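Coenzyme PQQ synthesis protein B (Methylobacterium extorquens, PDB 4Z7R) takes part in pyrroloquinoline quinone biosynthesis, where it may help carry PQQ or its precursor to the periplasm, and binds zinc within a metallo-beta-lactamase fold. Local coordinates at residues I42-D47 and L52-S57; A95-L100 and F106-T111; L213-T218 and R286-A291. All coordinates share one frame; numbering follows the deposited sequence.

How the contacts relate
The three contacts illustrate how a metallo-beta-lactamase fold is assembled from two mixed beta sheets, and they follow one another along the chain in series. Contacts 1 and 2 both involve the same sheet; their centres lie about 11 Å apart and they meet directly, since the carbonyl of Ala-56 probably accepts a hydrogen bond from the backbone N of Gly-96. Contact 3 sits in the other sheet, about 18 Å from contact 1 centre to centre, and Ile-42 CD1 reaches Leu-214 CD2 across the interior between the sheets. Contacts 2 and 3, with nearest atoms about 16 Å apart, flank the chain's centre from opposite sides, so contact 1 bridges them.

Contact 1 (I42-D47 and L52-S57); sequences IAVSPD and LLLNAS
Ile-42 and Leu-54 face each other as a hydrogen-bonded antiparallel pair, and their exchange of backbone bonds opens a regular hairpin ladder. Leu-54 N gives the shorter bond, 2.8 Å to Ile-42 O, while Ile-42 N returns a longer one of 3.3 Å to Leu-54 O. Two residues on, Val-44 and Leu-52 repeat the exchange, with Leu-52 N meeting Val-44 O at 2.8 Å in an almost straight bond (N-H...O 176°). Between these rungs lies the non-hydrogen-bonded pair Ala-43 and Leu-53, where the CA of Ala-43 comes within 3.3 Å of Leu-52 O in a CA-H...O contact.

On the face carrying Ile-42, Val-44, Leu-52 and Leu-54, Leu-54 touches both Ile-42 and Val-44. Its CB lies 3.8 Å from Ile-42 CG1, and its CD1 reaches 3.9 Å from Val-44 CG2, so one branched side chain spans two residues of the partner strand. A chi1 of 75° sets Ile-42 CG1 between its own backbone N and carbonyl carbon, from where it meets both CB and CD1 of Leu-54.

Tyr-192, Leu-190 and Leu-149, all from the second sheet, pack over this same face. Where the first strand ends, Ser-45 OG accepts from Asp-47 N in an ST turn, and Asp-47 forms a salt bridge with Arg-50, tying up the bend between the strands. Outward, Ala-43 bonds through its backbone with Val-4, and Leu-53 with Ala-83 and Leu-85, of the flanking strands. Backbone polar groups are thus paired within the sheet, and the hydrocarbon face can be buried between the two sheets without stranding these ladder amides and carbonyls.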
loop_
_atom_site.group_PDB
_atom_site.type_symbol
_atom_site.label_atom_id
_atom_site.label_comp_id
_atom_site.label_asym_id
_atom_site.label_seq_id
_atom_site.Cartn_x
_atom_site.Cartn_y
_atom_site.Cartn_z
ATOM N N ILE A 42 3.951 5.190 12.458
ATOM C CA ILE A 42 4.179 6.538 12.969
ATOM C C ILE A 42 5.557 7.024 12.547
ATOM O O ILE A 42 6.430 6.229 12.193
ATOM C CB ILE A 42 4.062 6.629 14.516
ATOM C CG1 ILE A 42 5.292 6.018 15.194
ATOM C CG2 ILE A 42 2.756 5.991 15.013
ATOM C CD1 ILE A 42 5.373 6.304 16.689
ATOM N N ALA A 43 5.744 8.336 12.569
ATOM C CA ALA A 43 7.049 8.919 12.293
ATOM C C ALA A 43 7.454 9.825 13.446
ATOM O O ALA A 43 6.623 10.541 14.002
ATOM C CB ALA A 43 7.033 9.685 10.984
ATOM N N VAL A 44 8.728 9.777 13.816
ATOM C CA VAL A 44 9.218 10.561 14.943
ATOM C C VAL A 44 10.488 11.301 14.539
ATOM O O VAL A 44 11.315 10.761 13.804
ATOM C CB VAL A 44 9.494 9.663 16.177
ATOM C CG1 VAL A 44 10.035 10.484 17.335
ATOM C CG2 VAL A 44 8.228 8.928 16.597
ATOM N N SER A 45 10.638 12.533 15.017
ATOM C CA SER A 45 11.816 13.341 14.713
ATOM C C SER A 45 12.269 14.141 15.927
ATOM O O SER A 45 11.443 14.658 16.679
ATOM C CB SER A 45 11.530 14.295 13.555
ATOM O OG SER A 45 12.629 15.163 13.329
ATOM N N PRO A 46 13.591 14.251 16.122
ATOM C CA PRO A 46 14.116 15.096 17.197
ATOM C C PRO A 46 14.137 16.576 16.818
ATOM O O PRO A 46 14.213 17.427 17.702
ATOM C CB PRO A 46 15.534 14.558 17.395
ATOM C CG PRO A 46 15.936 14.102 16.032
ATOM C CD PRO A 46 14.668 13.555 15.392
ATOM N N ASP A 47 14.056 16.875 15.524
ATOM C CA ASP A 47 14.277 18.241 15.055
ATOM C C ASP A 47 13.207 18.734 14.082
ATOM O O ASP A 47 13.181 19.912 13.730
ATOM C CB ASP A 47 15.660 18.354 14.399
ATOM C CG ASP A 47 15.877 17.333 13.290
ATOM O OD1 ASP A 47 14.891 16.875 12.674
ATOM O OD2 ASP A 47 17.045 16.988 13.028
ATOM N N LEU A 52 12.491 9.328 11.668
ATOM C CA LEU A 52 12.515 7.879 11.750
ATOM C C LEU A 52 11.112 7.351 11.504
ATOM O O LEU A 52 10.163 7.768 12.168
ATOM C CB LEU A 52 13.016 7.410 13.117
ATOM C CG LEU A 52 12.770 5.929 13.435
ATOM C CD1 LEU A 52 13.694 5.033 12.620
ATOM C CD2 LEU A 52 12.922 5.654 14.928
ATOM N N LEU A 53 10.983 6.437 10.549
ATOM C CA LEU A 53 9.710 5.780 10.298
ATOM C C LEU A 53 9.596 4.510 11.124
ATOM O O LEU A 53 10.453 3.633 11.049
ATOM C CB LEU A 53 9.557 5.454 8.810
ATOM C CG LEU A 53 8.164 5.034 8.347
ATOM C CD1 LEU A 53 7.257 6.236 8.255
ATOM C CD2 LEU A 53 8.248 4.324 7.005
ATOM N N LEU A 54 8.535 4.412 11.917
ATOM C CA LEU A 54 8.285 3.195 12.674
ATOM C C LEU A 54 7.217 2.370 11.969
ATOM O O LEU A 54 6.048 2.754 11.931
ATOM C CB LEU A 54 7.883 3.517 14.114
ATOM C CG LEU A 54 9.089 3.952 14.960
ATOM C CD1 LEU A 54 9.180 5.468 15.054
ATOM C CD2 LEU A 54 9.070 3.318 16.339
ATOM N N ASN A 55 7.659 1.252 11.394
ATOM C CA ASN A 55 6.854 0.354 10.564
ATOM C C ASN A 55 6.521 0.985 9.212
ATOM O O ASN A 55 6.429 2.210 9.077
ATOM C CB ASN A 55 5.598 -0.111 11.318
ATOM C CG ASN A 55 5.928 -0.971 12.524
ATOM O OD1 ASN A 55 6.760 -1.877 12.446
ATOM N ND2 ASN A 55 5.276 -0.693 13.646
ATOM N N ALA A 56 6.319 0.128 8.217
ATOM C CA ALA A 56 6.083 0.571 6.846
ATOM C C ALA A 56 4.844 -0.128 6.292
ATOM O O ALA A 56 4.909 -1.275 5.850
ATOM C CB ALA A 56 7.284 0.318 5.952
ATOM N N SER A 57 3.714 0.570 6.337
ATOM C CA SER A 57 2.411 -0.027 6.051
ATOM C C SER A 57 2.100 -0.075 4.552
ATOM O O SER A 57 2.724 0.633 3.767
ATOM C CB SER A 57 1.320 0.751 6.795
ATOM O OG SER A 57 0.696 1.692 5.942
#

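Contact 2 (A95-L100 and F106-T111); sequences AGLLTL and FTLYAT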
loop_
_atom_site.group_PDB
_atom_site.type_symbol
_atom_site.label_atom_id
_atom_site.label_comp_id
_atom_site.label_asym_id
_atom_site.label_seq_id
_atom_site.Cartn_x
_atom_site.Cartn_y
_atom_site.Cartn_z
ATOM N N ALA A 95 4.876 -4.330 4.470
ATOM C CA ALA A 95 4.530 -4.234 3.048
ATOM C C ALA A 95 4.976 -2.909 2.428
ATOM O O ALA A 95 5.322 -2.855 1.247
ATOM C CB ALA A 95 3.032 -4.426 2.847
ATOM N N GLY A 96 4.984 -1.851 3.231
ATOM C CA GLY A 96 5.391 -0.538 2.758
ATOM C C GLY A 96 6.825 -0.438 2.276
ATOM O O GLY A 96 7.175 0.483 1.532
ATOM N N LEU A 97 7.660 -1.380 2.697
ATOM C CA LEU A 97 9.066 -1.380 2.307
ATOM C C LEU A 97 9.209 -1.506 0.793
ATOM O O LEU A 97 10.159 -0.991 0.207
ATOM C CB LEU A 97 9.819 -2.511 3.008
ATOM C CG LEU A 97 9.920 -2.415 4.532
ATOM C CD1 LEU A 97 10.580 -3.661 5.105
ATOM C CD2 LEU A 97 10.683 -1.169 4.944
ATOM N N LEU A 98 8.254 -2.186 0.163
ATOM C CA LEU A 98 8.274 -2.375 -1.286
ATOM C C LEU A 98 8.114 -1.057 -2.042
ATOM O O LEU A 98 8.469 -0.958 -3.217
ATOM C CB LEU A 98 7.173 -3.350 -1.709
ATOM C CG LEU A 98 7.281 -4.772 -1.156
ATOM C CD1 LEU A 98 6.132 -5.639 -1.662
ATOM C CD2 LEU A 98 8.621 -5.385 -1.527
ATOM N N THR A 99 7.573 -0.051 -1.361
ATOM C CA THR A 99 7.388 1.276 -1.941
ATOM C C THR A 99 8.675 2.102 -1.846
ATOM O O THR A 99 8.950 2.952 -2.695
ATOM C CB THR A 99 6.217 2.012 -1.240
ATOM O OG1 THR A 99 4.975 1.526 -1.758
ATOM C CG2 THR A 99 6.284 3.520 -1.446
ATOM N N LEU A 100 9.485 1.818 -0.831
ATOM C CA LEU A 100 10.688 2.606 -0.568
ATOM C C LEU A 100 11.888 2.111 -1.377
ATOM O O LEU A 100 12.949 1.826 -0.819
ATOM C CB LEU A 100 11.014 2.578 0.926
ATOM C CG LEU A 100 9.856 2.979 1.843
ATOM C CD1 LEU A 100 10.236 2.826 3.305
ATOM C CD2 LEU A 100 9.403 4.403 1.545
ATOM N N PHE A 106 18.602 4.802 3.002
ATOM C CA PHE A 106 18.203 4.884 4.403
ATOM C C PHE A 106 18.666 3.617 5.108
ATOM O O PHE A 106 19.149 2.688 4.462
ATOM C CB PHE A 106 16.688 5.076 4.554
ATOM C CG PHE A 106 15.862 3.933 4.032
ATOM C CD1 PHE A 106 15.465 3.895 2.706
ATOM C CD2 PHE A 106 15.457 2.909 4.877
ATOM C CE1 PHE A 106 14.693 2.851 2.227
ATOM C CE2 PHE A 106 14.688 1.862 4.405
ATOM C CZ PHE A 106 14.304 1.832 3.080
ATOM N N THR A 107 18.542 3.587 6.431
ATOM C CA THR A 107 18.900 2.393 7.186
ATOM C C THR A 107 17.646 1.712 7.724
ATOM O O THR A 107 16.809 2.343 8.373
ATOM C CB THR A 107 19.856 2.705 8.357
ATOM O OG1 THR A 107 21.039 3.345 7.859
ATOM C CG2 THR A 107 20.256 1.420 9.066
ATOM N N LEU A 108 17.515 0.424 7.429
ATOM C CA LEU A 108 16.410 -0.377 7.933
ATOM C C LEU A 108 16.829 -1.131 9.193
ATOM O O LEU A 108 17.769 -1.927 9.165
ATOM C CB LEU A 108 15.925 -1.350 6.856
ATOM C CG LEU A 108 14.813 -2.327 7.232
ATOM C CD1 LEU A 108 13.558 -1.573 7.650
ATOM C CD2 LEU A 108 14.522 -3.252 6.063
ATOM N N TYR A 109 16.126 -0.869 10.291
ATOM C CA TYR A 109 16.416 -1.489 11.582
ATOM C C TYR A 109 15.350 -2.496 11.997
ATOM O O TYR A 109 14.156 -2.246 11.834
ATOM C CB TYR A 109 16.533 -0.436 12.683
ATOM C CG TYR A 109 17.651 0.568 12.517
ATOM C CD1 TYR A 109 18.916 0.323 13.038
ATOM C CD2 TYR A 109 17.430 1.776 11.871
ATOM C CE1 TYR A 109 19.939 1.253 12.902
ATOM C CE2 TYR A 109 18.441 2.710 11.731
ATOM C CZ TYR A 109 19.693 2.443 12.249
ATOM O OH TYR A 109 20.697 3.372 12.102
ATOM N N ALA A 110 15.794 -3.628 12.534
ATOM C CA ALA A 110 14.899 -4.611 13.140
ATOM C C ALA A 110 15.705 -5.597 13.978
ATOM O O ALA A 110 16.933 -5.605 13.923
ATOM C CB ALA A 110 14.091 -5.345 12.078
ATOM N N THR A 111 15.020 -6.407 14.777
ATOM C CA THR A 111 15.690 -7.482 15.497
ATOM C C THR A 111 16.233 -8.481 14.476
ATOM O O THR A 111 15.761 -8.506 13.337
ATOM C CB THR A 111 14.741 -8.184 16.480
ATOM O OG1 THR A 111 13.667 -8.798 15.756
ATOM C CG2 THR A 111 14.182 -7.184 17.478
#
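Leu-97 meets Leu-108 end to end, the methyl groups of one chain facing those of the other: CD2 of Leu-97 is 4.0 Å from CD1 of Leu-108, and the second pair, Leu-97 CD1 and Leu-108 CD2, stands at 4.1 Å. The short 3-10 segment that begins at Ala-95 sets Leu-97 in place, the backbone N of Leu-98 bonding to the carbonyl of Ala-95 and that of Thr-99 to the carbonyl of Gly-96. From the strand, Leu-108 reaches out with CG opposite its backbone N (chi1 177°), which carries both methyls across to the leucine of the turn.

The 95-100 segment belongs to the crossover connection of a beta-alpha-beta unit: the parallel neighbours 81-85 and 106-110 are joined through helix 91-94, and the chain after that helix folds back over one face of strand 106-110. Val-84, on the adjoining strand, also touches Phe-106, Leu-108 and Leu-100, so the layer continues across strands.

Further along, Leu-98 and Thr-99 turn to the second subunit, where Leu-98 packs on Val-91 and Thr-99 on Pro-58 of that neighbouring chain. Leu-100 returns to the strand and crosses Phe-106 at about a right angle. Its CB lies 3.9 Å from Phe-106 CE1, while the carbonyl O of Leu-100 approaches CE1 at 3.7 Å near the ring plane, meeting the edge of the ring. Phe-106 chi1 is 63°, placing CG between its backbone N and carbonyl carbon and sending the ring toward Leu-100, whose side chain also rests on Ile-60 of helix 60-66 and on Trp-17 of the second subunit.

Contact 3 (L213-T218 and R286-A291); sequences LLFDGT and RGWTVA
The indole of Trp-288 presents its six-membered ring to strand 212-216. At its edge, near the ring plane, Phe-215 CB lies 4.0 Å from both CH2 and CZ3 of Trp-288. Leu-213 brings CD2 to 3.8 Å from the same CH2, but obliquely, so the outer corner of the indole is shared by two residues on the same face of one strand, two positions apart. The phenyl ring of Phe-215 carries Asp-216 CB over one face, offset toward the rim, whereas Trp-288 CH2 reaches it at an oblique angle. Phe-263 stacks with the Trp-288 ring, adding an aromatic partner to the aliphatic ones.

The torsions account for this meeting. In Leu-213 chi1 is 170° and in Phe-215 -170°, so both side chains extend away from their backbone nitrogens on the face that looks to the tryptophan. Trp-288 instead has chi1 -76°, with CG beside its backbone N, and the long indole makes up a gap of 9.7 Å between Leu-213 CA and Trp-288 CA.

Beyond Phe-215 the strand runs into a polar turn. Asp-216 OD1 accepts from both Thr-218 N, at 3.0 Å, and Thr-218 OG1, at 2.7 Å; the first of these bonds defines an Asx turn. Thr-218 OG1 also bonds to ND1 of His-265, a zinc ligand, and as a second-shell residue probably helps to orient it.

Gly-287, of positive phi, closes helix 278-285 in a Schellman motif just before Trp-288. Strand 260-264 lies between the two strands of this contact, and Ile-250 of helix 249-252 packs on Trp-288, so the indole is in contact with both that helix and, through Phe-263, the middle strand.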
loop_
_atom_site.group_PDB
_atom_site.type_symbol
_atom_site.label_atom_id
_atom_site.label_comp_id
_atom_site.label_asym_id
_atom_site.label_seq_id
_atom_site.Cartn_x
_atom_site.Cartn_y
_atom_site.Cartn_z
ATOM N N LEU A 213 2.385 7.336 25.756
ATOM C CA LEU A 213 2.304 5.928 25.400
ATOM C C LEU A 213 1.364 5.740 24.216
ATOM O O LEU A 213 0.202 6.132 24.268
ATOM C CB LEU A 213 1.824 5.081 26.584
ATOM C CG LEU A 213 1.479 3.634 26.217
ATOM C CD1 LEU A 213 2.719 2.856 25.785
ATOM C CD2 LEU A 213 0.771 2.931 27.371
ATOM N N LEU A 214 1.881 5.158 23.143
ATOM C CA LEU A 214 1.046 4.775 22.015
ATOM C C LEU A 214 0.946 3.259 22.031
ATOM O O LEU A 214 1.947 2.561 21.856
ATOM C CB LEU A 214 1.621 5.292 20.695
ATOM C CG LEU A 214 1.265 6.726 20.278
ATOM C CD1 LEU A 214 1.598 7.759 21.356
ATOM C CD2 LEU A 214 1.957 7.077 18.972
ATOM N N PHE A 215 -0.262 2.753 22.258
ATOM C CA PHE A 215 -0.436 1.349 22.622
ATOM C C PHE A 215 -1.513 0.618 21.818
ATOM O O PHE A 215 -2.508 1.213 21.398
ATOM C CB PHE A 215 -0.751 1.247 24.117
ATOM C CG PHE A 215 -0.715 -0.154 24.653
ATOM C CD1 PHE A 215 0.491 -0.749 24.994
ATOM C CD2 PHE A 215 -1.886 -0.873 24.829
ATOM C CE1 PHE A 215 0.528 -2.041 25.490
ATOM C CE2 PHE A 215 -1.856 -2.165 25.328
ATOM C CZ PHE A 215 -0.647 -2.749 25.659
ATOM N N ASP A 216 -1.271 -0.675 21.611
ATOM C CA ASP A 216 -2.212 -1.624 21.009
ATOM C C ASP A 216 -3.649 -1.349 21.440
ATOM O O ASP A 216 -4.001 -1.530 22.603
ATOM C CB ASP A 216 -1.791 -3.050 21.394
ATOM C CG ASP A 216 -2.528 -4.133 20.616
ATOM O OD1 ASP A 216 -3.678 -3.923 20.173
ATOM O OD2 ASP A 216 -1.936 -5.221 20.455
ATOM N N GLY A 217 -4.472 -0.926 20.485
ATOM C CA GLY A 217 -5.889 -0.712 20.721
ATOM C C GLY A 217 -6.749 -1.501 19.749
ATOM O O GLY A 217 -7.837 -1.064 19.375
ATOM N N THR A 218 -6.248 -2.659 19.332
ATOM C CA THR A 218 -6.889 -3.457 18.292
ATOM C C THR A 218 -8.346 -3.800 18.602
ATOM O O THR A 218 -9.226 -3.605 17.762
ATOM C CB THR A 218 -6.114 -4.765 18.046
ATOM O OG1 THR A 218 -4.735 -4.463 17.802
ATOM C CG2 THR A 218 -6.689 -5.512 16.847
ATOM N N ARG A 286 -11.555 7.261 30.789
ATOM C CA ARG A 286 -10.521 6.541 31.517
ATOM C C ARG A 286 -9.124 7.002 31.098
ATOM O O ARG A 286 -8.128 6.338 31.383
ATOM C CB ARG A 286 -10.687 5.031 31.317
ATOM C CG ARG A 286 -11.835 4.443 32.137
ATOM C CD ARG A 286 -12.112 2.987 31.799
ATOM N NE ARG A 286 -12.831 2.848 30.536
ATOM C CZ ARG A 286 -12.950 1.707 29.866
ATOM N NH1 ARG A 286 -13.622 1.673 28.724
ATOM N NH2 ARG A 286 -12.397 0.599 30.340
ATOM N N GLY A 287 -9.061 8.146 30.420
ATOM C CA GLY A 287 -7.792 8.804 30.153
ATOM C C GLY A 287 -7.106 8.452 28.846
ATOM O O GLY A 287 -5.926 8.756 28.664
ATOM N N TRP A 288 -7.830 7.818 27.930
ATOM C CA TRP A 288 -7.223 7.392 26.672
ATOM C C TRP A 288 -7.708 8.185 25.463
ATOM O O TRP A 288 -8.900 8.438 25.306
ATOM C CB TRP A 288 -7.484 5.904 26.446
ATOM C CG TRP A 288 -6.627 5.028 27.298
ATOM C CD1 TRP A 288 -6.866 4.656 28.588
ATOM C CD2 TRP A 288 -5.381 4.424 26.930
ATOM N NE1 TRP A 288 -5.849 3.852 29.045
ATOM C CE2 TRP A 288 -4.925 3.696 28.045
ATOM C CE3 TRP A 288 -4.609 4.429 25.764
ATOM C CZ2 TRP A 288 -3.732 2.976 28.030
ATOM C CZ3 TRP A 288 -3.426 3.713 25.750
ATOM C CH2 TRP A 288 -2.999 2.997 26.876
ATOM N N THR A 289 -6.765 8.581 24.614
ATOM C CA THR A 289 -7.082 9.176 23.319
ATOM C C THR A 289 -7.162 8.095 22.241
ATOM O O THR A 289 -6.334 7.183 22.203
ATOM C CB THR A 289 -6.031 10.237 22.911
ATOM O OG1 THR A 289 -6.102 11.355 23.803
ATOM C CG2 THR A 289 -6.262 10.720 21.481
ATOM N N VAL A 290 -8.165 8.189 21.375
ATOM C CA VAL A 290 -8.259 7.303 20.223
ATOM C C VAL A 290 -7.619 7.979 19.014
ATOM O O VAL A 290 -8.110 8.997 18.533
ATOM C CB VAL A 290 -9.725 6.926 19.919
ATOM C CG1 VAL A 290 -9.832 6.190 18.593
ATOM C CG2 VAL A 290 -10.291 6.089 21.054
ATOM N N ALA A 291 -6.508 7.424 18.541
ATOM C CA ALA A 291 -5.730 8.069 17.488
ATOM C C ALA A 291 -6.468 8.094 16.157
ATOM O O ALA A 291 -7.229 7.181 15.839
ATOM C CB ALA A 291 -4.389 7.380 17.318
#